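Local coordinates for protein enoyl-CoA hydratase/carnithine racemase (Thermus thermophilus JL-18, PDB 6SL9) that is a crotonase-family isomerase, PaaG, that probably interconverts CoA-bound intermediates of phenylacetic acid catabolism, including formation of oxepin-CoA, at residues Lys8-Gly13 with Arg47-Leu52; Pro97-Val102 with Ser192-Leu197; Ala114-Leu119 with Ser144-Arg149; Arg120-Gly125 with Gly175-Val180. All blocks are in the same frame, centred on the assembly; numbering follows the deposited sequence.

Contact 1: residues Lys8-Gly13 with Arg47-Leu52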
loop_
_atom_site.group_PDB
_atom_site.type_symbol
_atom_site.label_atom_id
_atom_site.label_comp_id
_atom_site.label_asym_id
_atom_site.label_seq_id
_atom_site.Cartn_x
_atom_site.Cartn_y
_atom_site.Cartn_z
ATOM N N LYS A 8 -34.815 4.095 -2.423
ATOM C CA LYS A 8 -34.587 2.755 -1.894
ATOM C C LYS A 8 -35.484 1.769 -2.621
ATOM O O LYS A 8 -36.695 2.004 -2.689
ATOM C CB LYS A 8 -34.957 2.674 -0.420
ATOM C CG LYS A 8 -34.137 3.535 0.491
ATOM C CD LYS A 8 -34.564 3.370 1.957
ATOM C CE LYS A 8 -35.943 3.926 2.213
ATOM N NZ LYS A 8 -36.312 3.915 3.648
ATOM N N GLU A 9 -34.929 0.639 -3.018
ATOM C CA GLU A 9 -35.760 -0.439 -3.575
ATOM C C GLU A 9 -35.062 -1.757 -3.223
ATOM O O GLU A 9 -33.896 -1.861 -3.368
ATOM C CB GLU A 9 -35.853 -0.278 -5.089
ATOM C CG GLU A 9 -36.340 -1.500 -5.825
ATOM C CD GLU A 9 -36.031 -1.486 -7.307
ATOM O OE1 GLU A 9 -36.124 -2.574 -7.909
ATOM O OE2 GLU A 9 -35.684 -0.410 -7.839
ATOM N N ARG A 10 -35.822 -2.762 -2.864
ATOM C CA ARG A 10 -35.302 -4.088 -2.598
ATOM C C ARG A 10 -35.582 -4.968 -3.814
ATOM O O ARG A 10 -36.710 -5.014 -4.336
ATOM C CB ARG A 10 -35.867 -4.734 -1.334
ATOM C CG ARG A 10 -35.165 -6.043 -0.989
ATOM C CD ARG A 10 -35.395 -6.562 0.418
ATOM N NE ARG A 10 -36.801 -6.816 0.736
ATOM C CZ ARG A 10 -37.461 -7.940 0.527
ATOM N NH1 ARG A 10 -38.710 -8.027 0.933
ATOM N NH2 ARG A 10 -36.899 -8.961 -0.098
ATOM N N GLN A 11 -34.543 -5.631 -4.293
ATOM C CA GLN A 11 -34.641 -6.632 -5.378
ATOM C C GLN A 11 -34.032 -7.911 -4.797
ATOM O O GLN A 11 -32.814 -7.922 -4.484
ATOM C CB GLN A 11 -33.875 -6.150 -6.599
ATOM C CG GLN A 11 -34.368 -4.829 -7.151
ATOM C CD GLN A 11 -34.194 -4.847 -8.641
ATOM O OE1 GLN A 11 -34.184 -5.900 -9.258
ATOM N NE2 GLN A 11 -33.985 -3.684 -9.217
ATOM N N ASP A 12 -34.845 -8.941 -4.554
ATOM C CA ASP A 12 -34.358 -10.153 -3.835
ATOM C C ASP A 12 -33.739 -9.744 -2.504
ATOM O O ASP A 12 -34.394 -9.145 -1.609
ATOM C CB ASP A 12 -33.215 -10.855 -4.595
ATOM C CG ASP A 12 -33.553 -11.498 -5.935
ATOM O OD1 ASP A 12 -34.668 -11.247 -6.490
ATOM O OD2 ASP A 12 -32.694 -12.268 -6.442
ATOM N N GLY A 13 -32.495 -10.144 -2.362
ATOM C CA GLY A 13 -31.687 -9.902 -1.153
ATOM C C GLY A 13 -30.857 -8.625 -1.211
ATOM O O GLY A 13 -29.990 -8.447 -0.358
ATOM N N ARG A 47 -33.446 -8.155 7.886
ATOM C CA ARG A 47 -33.010 -9.562 7.736
ATOM C C ARG A 47 -33.268 -10.075 6.305
ATOM O O ARG A 47 -32.699 -11.099 5.937
ATOM C CB ARG A 47 -33.643 -10.485 8.793
ATOM C CG ARG A 47 -33.207 -10.155 10.213
ATOM C CD ARG A 47 -33.558 -11.217 11.238
ATOM N NE ARG A 47 -32.910 -10.880 12.510
ATOM C CZ ARG A 47 -33.239 -9.839 13.295
ATOM N NH1 ARG A 47 -34.239 -9.027 12.975
ATOM N NH2 ARG A 47 -32.573 -9.620 14.420
ATOM N N GLU A 48 -34.058 -9.383 5.498
ATOM C CA GLU A 48 -34.271 -9.779 4.088
ATOM C C GLU A 48 -33.181 -9.220 3.149
ATOM O O GLU A 48 -33.150 -9.523 1.919
ATOM C CB GLU A 48 -35.678 -9.390 3.630
ATOM C CG GLU A 48 -36.750 -10.264 4.336
ATOM C CD GLU A 48 -38.188 -10.138 3.974
ATOM O OE1 GLU A 48 -38.986 -10.761 4.688
ATOM O OE2 GLU A 48 -38.472 -9.463 3.003
ATOM N N VAL A 49 -32.289 -8.391 3.676
ATOM C CA VAL A 49 -31.201 -7.761 2.901
ATOM C C VAL A 49 -29.886 -8.451 3.226
ATOM O O VAL A 49 -29.519 -8.523 4.410
ATOM C CB VAL A 49 -31.152 -6.254 3.154
ATOM C CG1 VAL A 49 -29.958 -5.631 2.521
ATOM C CG2 VAL A 49 -32.430 -5.594 2.674
ATOM N N ARG A 50 -29.184 -8.926 2.193
ATOM C CA ARG A 50 -27.853 -9.537 2.368
ATOM C C ARG A 50 -26.773 -8.777 1.618
ATOM O O ARG A 50 -25.596 -9.067 1.821
ATOM C CB ARG A 50 -27.872 -10.998 1.934
ATOM C CG ARG A 50 -28.830 -11.888 2.668
ATOM C CD ARG A 50 -28.251 -12.848 3.660
ATOM N NE ARG A 50 -27.314 -13.797 3.090
ATOM C CZ ARG A 50 -27.620 -14.922 2.480
ATOM N NH1 ARG A 50 -28.864 -15.336 2.302
ATOM N NH2 ARG A 50 -26.632 -15.653 2.028
ATOM N N ALA A 51 -27.128 -7.802 0.809
ATOM C CA ALA A 51 -26.147 -6.975 0.088
ATOM C C ALA A 51 -26.776 -5.638 -0.231
ATOM O O ALA A 51 -28.013 -5.555 -0.308
ATOM C CB ALA A 51 -25.695 -7.658 -1.184
ATOM N N LEU A 52 -25.964 -4.616 -0.427
ATOM C CA LEU A 52 -26.427 -3.283 -0.833
ATOM C C LEU A 52 -25.742 -2.899 -2.141
ATOM O O LEU A 52 -24.620 -3.348 -2.418
ATOM C CB LEU A 52 -26.113 -2.283 0.268
ATOM C CG LEU A 52 -26.995 -2.330 1.521
ATOM C CD1 LEU A 52 -26.575 -3.468 2.430
ATOM C CD2 LEU A 52 -26.929 -1.040 2.284
#
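Two polar arrangements and some aliphatic packing join the end of strand 6-11 to the loop that leads into strand 51-56. The ionic part is a salt bridge at the surface, with Arg10 NH1 2.5 Å from Glu48 OE2. The carboxylate does not meet the guanidinium flat: the two planes stand 78° apart, OE2 lies over one face, and Glu48 CB sits above the centre of the same face. Arg10 reaches it with CG anti to its backbone N (chi1 -172°) and a bend at chi3, and its rotation is fixed from the edge, where NH2 donates in plane to Asp12 O at 2.9 Å. The backbone part converges on one carbonyl. Gly13 O accepts from Arg50 N at 2.7 Å, nearly straight, and from Ala51 N at 3.2 Å, while Gly13 CA makes a CA-H...O contact with Glu48 O. Apolar contact is slight: Arg10 CD lies 3.8 Å from Val49 CG2. The Arg50 side chain leads away and hydrogen-bonds Gly200 O and Thr202 OG1. The arrangement fastens the tight turn of a beta hairpin, strands 6-11 and 14-19, to the loop entering strand 51-56; strand 6-11 is outermost at this end of the crotonase sheet.

Contact 2: residues Pro97-Val102 with Ser192-Leu197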
loop_
_atom_site.group_PDB
_atom_site.type_symbol
_atom_site.label_atom_id
_atom_site.label_comp_id
_atom_site.label_asym_id
_atom_site.label_seq_id
_atom_site.Cartn_x
_atom_site.Cartn_y
_atom_site.Cartn_z
ATOM N N PRO A 97 -22.058 -6.794 2.390
ATOM C CA PRO A 97 -21.240 -6.298 1.290
ATOM C C PRO A 97 -21.973 -5.187 0.520
ATOM O O PRO A 97 -23.165 -5.227 0.344
ATOM C CB PRO A 97 -21.060 -7.520 0.406
ATOM C CG PRO A 97 -22.241 -8.397 0.706
ATOM C CD PRO A 97 -22.461 -8.191 2.192
ATOM N N LEU A 98 -21.181 -4.243 0.032
ATOM C CA LEU A 98 -21.651 -3.066 -0.729
ATOM C C LEU A 98 -21.019 -3.070 -2.105
ATOM O O LEU A 98 -19.798 -3.051 -2.253
ATOM C CB LEU A 98 -21.288 -1.787 0.034
ATOM C CG LEU A 98 -21.588 -0.463 -0.674
ATOM C CD1 LEU A 98 -23.075 -0.294 -0.865
ATOM C CD2 LEU A 98 -21.007 0.723 0.077
ATOM N N VAL A 99 -21.864 -3.032 -3.100
ATOM C CA VAL A 99 -21.438 -2.830 -4.493
ATOM C C VAL A 99 -21.736 -1.380 -4.821
ATOM O O VAL A 99 -22.812 -0.878 -4.493
ATOM C CB VAL A 99 -22.203 -3.766 -5.444
ATOM C CG1 VAL A 99 -21.857 -3.505 -6.882
ATOM C CG2 VAL A 99 -21.957 -5.228 -5.115
ATOM N N VAL A 100 -20.794 -0.699 -5.506
ATOM C CA VAL A 100 -21.051 0.677 -6.025
ATOM C C VAL A 100 -21.049 0.615 -7.544
ATOM O O VAL A 100 -20.118 0.011 -8.104
ATOM C CB VAL A 100 -20.015 1.654 -5.467
ATOM C CG1 VAL A 100 -20.026 2.968 -6.236
ATOM C CG2 VAL A 100 -20.273 1.908 -4.011
ATOM N N ALA A 101 -22.011 1.263 -8.169
ATOM C CA ALA A 101 -22.124 1.386 -9.634
ATOM C C ALA A 101 -21.965 2.867 -9.968
ATOM O O ALA A 101 -22.876 3.673 -9.752
ATOM C CB ALA A 101 -23.426 0.837 -10.103
ATOM N N VAL A 102 -20.780 3.230 -10.470
ATOM C CA VAL A 102 -20.435 4.630 -10.788
ATOM C C VAL A 102 -20.921 4.957 -12.211
ATOM O O VAL A 102 -20.300 4.561 -13.188
ATOM C CB VAL A 102 -18.959 4.945 -10.585
ATOM C CG1 VAL A 102 -18.707 6.423 -10.767
ATOM C CG2 VAL A 102 -18.474 4.526 -9.200
ATOM N N SER A 192 -26.497 -7.979 -10.800
ATOM C CA SER A 192 -26.148 -9.419 -10.871
ATOM C C SER A 192 -25.081 -9.703 -9.818
ATOM O O SER A 192 -25.175 -10.724 -9.103
ATOM C CB SER A 192 -25.656 -9.754 -12.275
ATOM O OG SER A 192 -25.282 -11.099 -12.319
ATOM N N LEU A 193 -24.038 -8.870 -9.748
ATOM C CA LEU A 193 -22.959 -9.119 -8.766
ATOM C C LEU A 193 -23.525 -8.980 -7.340
ATOM O O LEU A 193 -23.249 -9.805 -6.478
ATOM C CB LEU A 193 -21.836 -8.109 -9.010
ATOM C CG LEU A 193 -20.694 -8.117 -7.987
ATOM C CD1 LEU A 193 -20.041 -9.464 -7.957
ATOM C CD2 LEU A 193 -19.673 -7.042 -8.275
ATOM N N ALA A 194 -24.308 -7.954 -7.063
ATOM C CA ALA A 194 -24.919 -7.775 -5.738
ATOM C C ALA A 194 -25.788 -8.972 -5.378
ATOM O O ALA A 194 -25.766 -9.410 -4.236
ATOM C CB ALA A 194 -25.666 -6.469 -5.685
ATOM N N LYS A 195 -26.528 -9.530 -6.337
ATOM C CA LYS A 195 -27.374 -10.707 -6.060
ATOM C C LYS A 195 -26.509 -11.919 -5.729
ATOM O O LYS A 195 -26.901 -12.735 -4.912
ATOM C CB LYS A 195 -28.341 -10.953 -7.211
ATOM C CG LYS A 195 -29.537 -10.018 -7.216
ATOM C CD LYS A 195 -30.450 -10.294 -8.406
ATOM C CE LYS A 195 -31.692 -9.438 -8.394
ATOM N NZ LYS A 195 -32.670 -9.847 -9.422
ATOM N N GLU A 196 -25.372 -12.060 -6.386
ATOM C CA GLU A 196 -24.444 -13.174 -6.094
ATOM C C GLU A 196 -23.937 -12.989 -4.674
ATOM O O GLU A 196 -23.932 -13.939 -3.900
ATOM C CB GLU A 196 -23.268 -13.186 -7.066
ATOM C CG GLU A 196 -23.550 -13.577 -8.505
ATOM C CD GLU A 196 -22.305 -13.814 -9.355
ATOM O OE1 GLU A 196 -21.173 -13.827 -8.785
ATOM O OE2 GLU A 196 -22.473 -14.027 -10.585
ATOM N N LEU A 197 -23.542 -11.766 -4.316
ATOM C CA LEU A 197 -23.070 -11.507 -2.940
ATOM C C LEU A 197 -24.176 -11.754 -1.932
ATOM O O LEU A 197 -23.912 -12.193 -0.856
ATOM C CB LEU A 197 -22.503 -10.091 -2.821
ATOM C CG LEU A 197 -21.217 -9.858 -3.621
ATOM C CD1 LEU A 197 -20.968 -8.388 -3.810
ATOM C CD2 LEU A 197 -20.020 -10.501 -2.913
#
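Val99 is the bump of this contact, and the hollow that receives it belongs to the last turns of helix 186-197. Its CG2, anti to the carbonyl carbon, projects among three side chains of the helix: Leu197 CD1 lies 3.6 Å away, Ala194 CB 4.0 Å and Leu193 CG 4.3 Å. The small Ala194 forms the floor of the hollow, because its methyl lets the strand come near, with the CA atoms of Val99 and Ala194 6.2 Å apart. Leu193 and Leu197, one helical turn from each other, form its walls. Leu197 crosses Val99 obliquely. A second, shallower fit lies just before the strand, where the ring of Pro97 slides past Leu197 in the opposite direction and Pro97 CG comes within 3.9 Å of Leu197 CB. All five residues are buried, and the contact between them is wholly apolar. Strand 98-102 and the helix segment run antiparallel, at 179°, with their axes 8.8 Å apart. The helix thus lies along one side of the sheet, where Leu193 also touches Leu119 and Leu121 of the next strand, while Tyr205 of helix 202-214 packs on both Pro97 and Leu197.

Contact 3: residues Ala114-Leu119 with Ser144-Arg149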
loop_
_atom_site.group_PDB
_atom_site.type_symbol
_atom_site.label_atom_id
_atom_site.label_comp_id
_atom_site.label_asym_id
_atom_site.label_seq_id
_atom_site.Cartn_x
_atom_site.Cartn_y
_atom_site.Cartn_z
ATOM N N ALA A 114 -17.978 6.843 -3.502
ATOM C CA ALA A 114 -17.918 5.743 -4.477
ATOM C C ALA A 114 -16.854 4.740 -4.028
ATOM O O ALA A 114 -17.019 3.511 -4.188
ATOM C CB ALA A 114 -17.584 6.288 -5.835
ATOM N N LEU A 115 -15.760 5.217 -3.470
ATOM C CA LEU A 115 -14.602 4.354 -3.168
ATOM C C LEU A 115 -14.831 3.520 -1.922
ATOM O O LEU A 115 -14.073 2.591 -1.680
ATOM C CB LEU A 115 -13.318 5.166 -3.070
ATOM C CG LEU A 115 -12.867 5.831 -4.383
ATOM C CD1 LEU A 115 -11.569 6.538 -4.204
ATOM C CD2 LEU A 115 -12.814 4.869 -5.572
ATOM N N TRP A 116 -15.906 3.763 -1.181
ATOM C CA TRP A 116 -16.279 2.905 -0.038
ATOM C C TRP A 116 -16.947 1.610 -0.473
ATOM O O TRP A 116 -17.098 0.738 0.360
ATOM C CB TRP A 116 -17.151 3.656 0.977
ATOM C CG TRP A 116 -16.362 4.579 1.848
ATOM C CD1 TRP A 116 -16.252 5.941 1.776
ATOM C CD2 TRP A 116 -15.404 4.135 2.809
ATOM N NE1 TRP A 116 -15.309 6.360 2.669
ATOM C CE2 TRP A 116 -14.766 5.281 3.313
ATOM C CE3 TRP A 116 -15.035 2.873 3.283
ATOM C CZ2 TRP A 116 -13.744 5.187 4.259
ATOM C CZ3 TRP A 116 -14.025 2.785 4.226
ATOM C CH2 TRP A 116 -13.399 3.930 4.693
ATOM N N GLY A 117 -17.323 1.463 -1.754
ATOM C CA GLY A 117 -17.831 0.161 -2.162
ATOM C C GLY A 117 -16.804 -0.921 -1.926
ATOM O O GLY A 117 -15.620 -0.685 -2.137
ATOM N N ASP A 118 -17.215 -2.124 -1.549
ATOM C CA ASP A 118 -16.319 -3.296 -1.481
ATOM C C ASP A 118 -15.924 -3.769 -2.857
ATOM O O ASP A 118 -14.761 -4.133 -3.095
ATOM C CB ASP A 118 -16.987 -4.422 -0.737
ATOM C CG ASP A 118 -17.328 -4.080 0.672
ATOM O OD1 ASP A 118 -16.447 -3.582 1.395
ATOM O OD2 ASP A 118 -18.509 -4.285 1.049
ATOM N N LEU A 119 -16.895 -3.772 -3.769
ATOM C CA LEU A 119 -16.699 -4.053 -5.193
ATOM C C LEU A 119 -17.308 -2.907 -5.965
ATOM O O LEU A 119 -18.429 -2.472 -5.655
ATOM C CB LEU A 119 -17.302 -5.402 -5.595
ATOM C CG LEU A 119 -16.589 -6.592 -4.931
ATOM C CD1 LEU A 119 -17.286 -7.886 -5.118
ATOM C CD2 LEU A 119 -15.171 -6.720 -5.418
ATOM N N SER A 144 -8.637 10.597 2.173
ATOM C CA SER A 144 -7.197 10.545 2.485
ATOM C C SER A 144 -6.794 9.155 3.026
ATOM O O SER A 144 -5.613 8.833 2.957
ATOM C CB SER A 144 -6.783 11.627 3.439
ATOM O OG SER A 144 -7.180 11.380 4.771
ATOM N N PHE A 145 -7.737 8.431 3.574
ATOM C CA PHE A 145 -7.556 7.048 4.077
ATOM C C PHE A 145 -7.591 6.111 2.891
ATOM O O PHE A 145 -6.669 5.302 2.704
ATOM C CB PHE A 145 -8.618 6.832 5.132
ATOM C CG PHE A 145 -8.627 5.437 5.718
ATOM C CD1 PHE A 145 -9.371 4.432 5.126
ATOM C CD2 PHE A 145 -7.989 5.132 6.906
ATOM C CE1 PHE A 145 -9.360 3.150 5.619
ATOM C CE2 PHE A 145 -8.052 3.851 7.472
ATOM C CZ PHE A 145 -8.748 2.850 6.822
ATOM N N LEU A 146 -8.667 6.159 2.126
ATOM C CA LEU A 146 -8.869 5.164 1.075
ATOM C C LEU A 146 -7.926 5.303 -0.091
ATOM O O LEU A 146 -7.449 4.289 -0.602
ATOM C CB LEU A 146 -10.307 5.279 0.542
ATOM C CG LEU A 146 -11.428 4.683 1.382
ATOM C CD1 LEU A 146 -12.724 4.931 0.650
ATOM C CD2 LEU A 146 -11.235 3.188 1.599
ATOM N N LEU A 147 -7.666 6.517 -0.561
ATOM C CA LEU A 147 -6.971 6.611 -1.856
ATOM C C LEU A 147 -5.575 6.010 -1.840
ATOM O O LEU A 147 -5.304 5.221 -2.751
ATOM C CB LEU A 147 -7.002 8.048 -2.350
ATOM C CG LEU A 147 -6.560 8.219 -3.795
ATOM C CD1 LEU A 147 -7.491 7.488 -4.728
ATOM C CD2 LEU A 147 -6.573 9.697 -4.134
ATOM N N PRO A 148 -4.718 6.305 -0.861
ATOM C CA PRO A 148 -3.406 5.683 -0.899
ATOM C C PRO A 148 -3.464 4.156 -0.763
ATOM O O PRO A 148 -2.637 3.463 -1.362
ATOM C CB PRO A 148 -2.659 6.323 0.254
ATOM C CG PRO A 148 -3.501 7.493 0.709
ATOM C CD PRO A 148 -4.880 7.264 0.260
ATOM N N ARG A 149 -4.435 3.639 0.009
ATOM C CA ARG A 149 -4.571 2.168 0.149
ATOM C C ARG A 149 -4.993 1.544 -1.201
ATOM O O ARG A 149 -4.551 0.423 -1.543
ATOM C CB ARG A 149 -5.625 1.909 1.268
ATOM C CG ARG A 149 -5.115 2.297 2.669
ATOM C CD ARG A 149 -6.194 2.295 3.716
ATOM N NE ARG A 149 -5.781 2.336 5.101
ATOM C CZ ARG A 149 -5.179 3.374 5.659
ATOM N NH1 ARG A 149 -5.127 4.505 4.966
ATOM N NH2 ARG A 149 -4.803 3.363 6.952
#
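Leu146 makes the tight part of this contact by setting its branched end on the indole of Trp116. Its CD1 stands over the face of the five-membered ring, 3.4 Å from the centroid and only 13° off the normal, a well-centred CH-pi contact. The other methyl, CD2, continues over the six-membered ring, 3.8 Å from Trp116 CH2, so the fork of the leucine spans both rings. Trp116 brings the face round with chi1 at -77°, which places CG beside the backbone N, and its NE1 has a weak bond to Ser141 O. Leu146 CD1 is also wedged 3.8 Å from Leu115 CB. The fit slackens on either side: Leu115 CD1 and Leu147 CD1 meet at 4.2 Å, and Phe145 CD1 comes no nearer than 4.1 Å to Trp116 CH2. The Phe145 flank faces protein: Leu218 and Leu220 of the third subunit pack on Phe145 and Trp116 respectively. An alanine in place of Trp116 would remove the face beneath Leu146 and would probably loosen both the seating of helix 143-151 on this loop and the subunit interface beside it. With every side-chain contact across the segments apolar, shape and burial hold Leu146 against Trp116, while polar bonds of the same helix go to the third subunit.

Contact 4: residues Arg120-Gly125 with Gly175-Val180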
loop_
_atom_site.group_PDB
_atom_site.type_symbol
_atom_site.label_atom_id
_atom_site.label_comp_id
_atom_site.label_asym_id
_atom_site.label_seq_id
_atom_site.Cartn_x
_atom_site.Cartn_y
_atom_site.Cartn_z
ATOM N N ARG A 120 -16.551 -2.399 -6.933
ATOM C CA ARG A 120 -16.906 -1.135 -7.600
ATOM C C ARG A 120 -16.870 -1.328 -9.108
ATOM O O ARG A 120 -15.891 -1.834 -9.657
ATOM C CB ARG A 120 -15.895 -0.085 -7.155
ATOM C CG ARG A 120 -15.908 0.166 -5.659
ATOM C CD ARG A 120 -14.873 1.154 -5.162
ATOM N NE ARG A 120 -13.514 0.746 -5.492
ATOM C CZ ARG A 120 -12.826 -0.169 -4.817
ATOM N NH1 ARG A 120 -13.312 -0.689 -3.698
ATOM N NH2 ARG A 120 -11.595 -0.492 -5.223
ATOM N N LEU A 121 -17.930 -0.891 -9.774
ATOM C CA LEU A 121 -18.050 -0.925 -11.240
ATOM C C LEU A 121 -18.265 0.491 -11.726
ATOM O O LEU A 121 -18.868 1.319 -11.025
ATOM C CB LEU A 121 -19.261 -1.763 -11.678
ATOM C CG LEU A 121 -19.272 -3.234 -11.344
ATOM C CD1 LEU A 121 -19.732 -3.436 -9.923
ATOM C CD2 LEU A 121 -20.204 -3.991 -12.248
ATOM N N ALA A 122 -17.781 0.773 -12.925
ATOM C CA ALA A 122 -18.026 2.069 -13.555
ATOM C C ALA A 122 -18.589 1.863 -14.949
ATOM O O ALA A 122 -18.172 0.916 -15.679
ATOM C CB ALA A 122 -16.739 2.836 -13.687
ATOM N N ALA A 123 -19.482 2.756 -15.366
ATOM C CA ALA A 123 -19.892 2.872 -16.761
ATOM C C ALA A 123 -18.754 3.434 -17.576
ATOM O O ALA A 123 -18.076 4.356 -17.141
ATOM C CB ALA A 123 -21.071 3.796 -16.894
ATOM N N VAL A 124 -18.706 3.009 -18.820
ATOM C CA VAL A 124 -17.946 3.739 -19.847
ATOM C C VAL A 124 -18.529 5.161 -19.816
ATOM O O VAL A 124 -19.783 5.322 -19.918
ATOM C CB VAL A 124 -18.124 3.044 -21.214
ATOM C CG1 VAL A 124 -17.585 3.928 -22.317
ATOM C CG2 VAL A 124 -17.495 1.657 -21.280
ATOM N N GLY A 125 -17.675 6.143 -19.749
ATOM C CA GLY A 125 -18.102 7.537 -19.701
ATOM C C GLY A 125 -18.037 8.107 -18.331
ATOM O O GLY A 125 -18.080 9.327 -18.237
ATOM N N GLY A 175 -7.118 0.638 -9.968
ATOM C CA GLY A 175 -7.847 0.005 -8.841
ATOM C C GLY A 175 -8.944 0.868 -8.245
ATOM O O GLY A 175 -9.612 0.413 -7.291
ATOM N N LEU A 176 -9.254 2.026 -8.784
ATOM C CA LEU A 176 -10.444 2.776 -8.297
ATOM C C LEU A 176 -11.720 1.988 -8.562
ATOM O O LEU A 176 -12.679 2.087 -7.751
ATOM C CB LEU A 176 -10.506 4.133 -8.965
ATOM C CG LEU A 176 -9.367 5.078 -8.607
ATOM C CD1 LEU A 176 -9.505 6.373 -9.365
ATOM C CD2 LEU A 176 -9.229 5.335 -7.115
ATOM N N VAL A 177 -11.760 1.230 -9.649
ATOM C CA VAL A 177 -12.897 0.289 -9.863
ATOM C C VAL A 177 -12.346 -1.074 -10.225
ATOM O O VAL A 177 -11.170 -1.171 -10.645
ATOM C CB VAL A 177 -13.893 0.799 -10.910
ATOM C CG1 VAL A 177 -14.571 2.088 -10.474
ATOM C CG2 VAL A 177 -13.247 0.890 -12.259
ATOM N N HIS A 178 -13.192 -2.087 -10.084
ATOM C CA HIS A 178 -12.876 -3.493 -10.426
ATOM C C HIS A 178 -13.310 -3.880 -11.844
ATOM O O HIS A 178 -12.778 -4.843 -12.356
ATOM C CB HIS A 178 -13.500 -4.425 -9.392
ATOM C CG HIS A 178 -12.991 -4.189 -7.994
ATOM N ND1 HIS A 178 -13.766 -3.556 -7.057
ATOM C CD2 HIS A 178 -11.815 -4.534 -7.410
ATOM C CE1 HIS A 178 -13.051 -3.561 -5.930
ATOM N NE2 HIS A 178 -11.840 -4.103 -6.129
ATOM N N ARG A 179 -14.290 -3.187 -12.399
ATOM C CA ARG A 179 -14.861 -3.526 -13.711
ATOM C C ARG A 179 -15.394 -2.256 -14.368
ATOM O O ARG A 179 -15.916 -1.400 -13.670
ATOM C CB ARG A 179 -16.000 -4.537 -13.586
ATOM C CG ARG A 179 -16.360 -5.216 -14.900
ATOM C CD ARG A 179 -17.205 -6.473 -14.926
ATOM N NE ARG A 179 -17.558 -7.150 -13.693
ATOM C CZ ARG A 179 -18.769 -7.710 -13.485
ATOM N NH1 ARG A 179 -19.028 -8.346 -12.350
ATOM N NH2 ARG A 179 -19.742 -7.559 -14.375
ATOM N N VAL A 180 -15.287 -2.201 -15.687
ATOM C CA VAL A 180 -15.895 -1.169 -16.568
ATOM C C VAL A 180 -16.885 -1.860 -17.490
ATOM O O VAL A 180 -16.507 -2.869 -18.081
ATOM C CB VAL A 180 -14.835 -0.359 -17.322
ATOM C CG1 VAL A 180 -15.443 0.592 -18.343
ATOM C CG2 VAL A 180 -13.941 0.361 -16.331
#
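Arg120 and His178 grip each other through both backbone and side chain. At the centre, His178 N donates to Arg120 O at 2.7 Å, and Arg120 N donates back to His178 ND1 at 3.0 Å, lying in the imidazole plane. The Arg120 side chain is bent at chi3 (-58°): NE binds Leu176 O at 2.8 Å from above the carbonyl plane, and NH2 meets Gly175 O at 3.0 Å almost along the C=O axis. His178 CE1 lies over one guanidinium face, offset toward the rim, with the two planes 49° apart. An alanine for Arg120 would lose both carbonyl bonds and would probably leave the loop before strand 179-181 less firmly placed. Parallel pairing follows, Ala122 N donating to Arg179 O at 3.0 Å. Leu121 CD2 covers a face of the Arg179 guanidinium, whose salt bridge goes to Glu189, and Val124 CG2 touches Val180 CG1 at 3.7 Å. Further out, Gly175 closes helix 168-174 in a Schellman motif, Gly117 O holds Arg120 NH1, and His178 NE2 bonds to Ala154 O of the second subunit. Strand 179-181 forms one edge of the sheet within the chain, with Leu121 turned to helix 186-197 and Ala122 and Val180 to helix 168-174.

Contacts 1, 2 and 4 follow one sheet from edge to edge, and contact 3 adjoins it through the turn into strand 119-123. Contacts 1 and 2, with centres 11 Å apart, meet where Leu52 O lies 2.9 Å from Val99 N, a probable hydrogen bond between neighbouring strands. Contacts 2 and 4, 12 Å apart, are joined likewise, Val102 N lying 2.8 Å from Leu121 O. Contact 3 meets contact 4 where Leu115 CD2 lies 3.5 Å from Leu176 O. Contacts 2, 3 and 4 lie against the second subunit and contact 3 also against the third, whereas contact 1 meets no other chain. No substrate is bound in this apo structure, so no distance to one can be given.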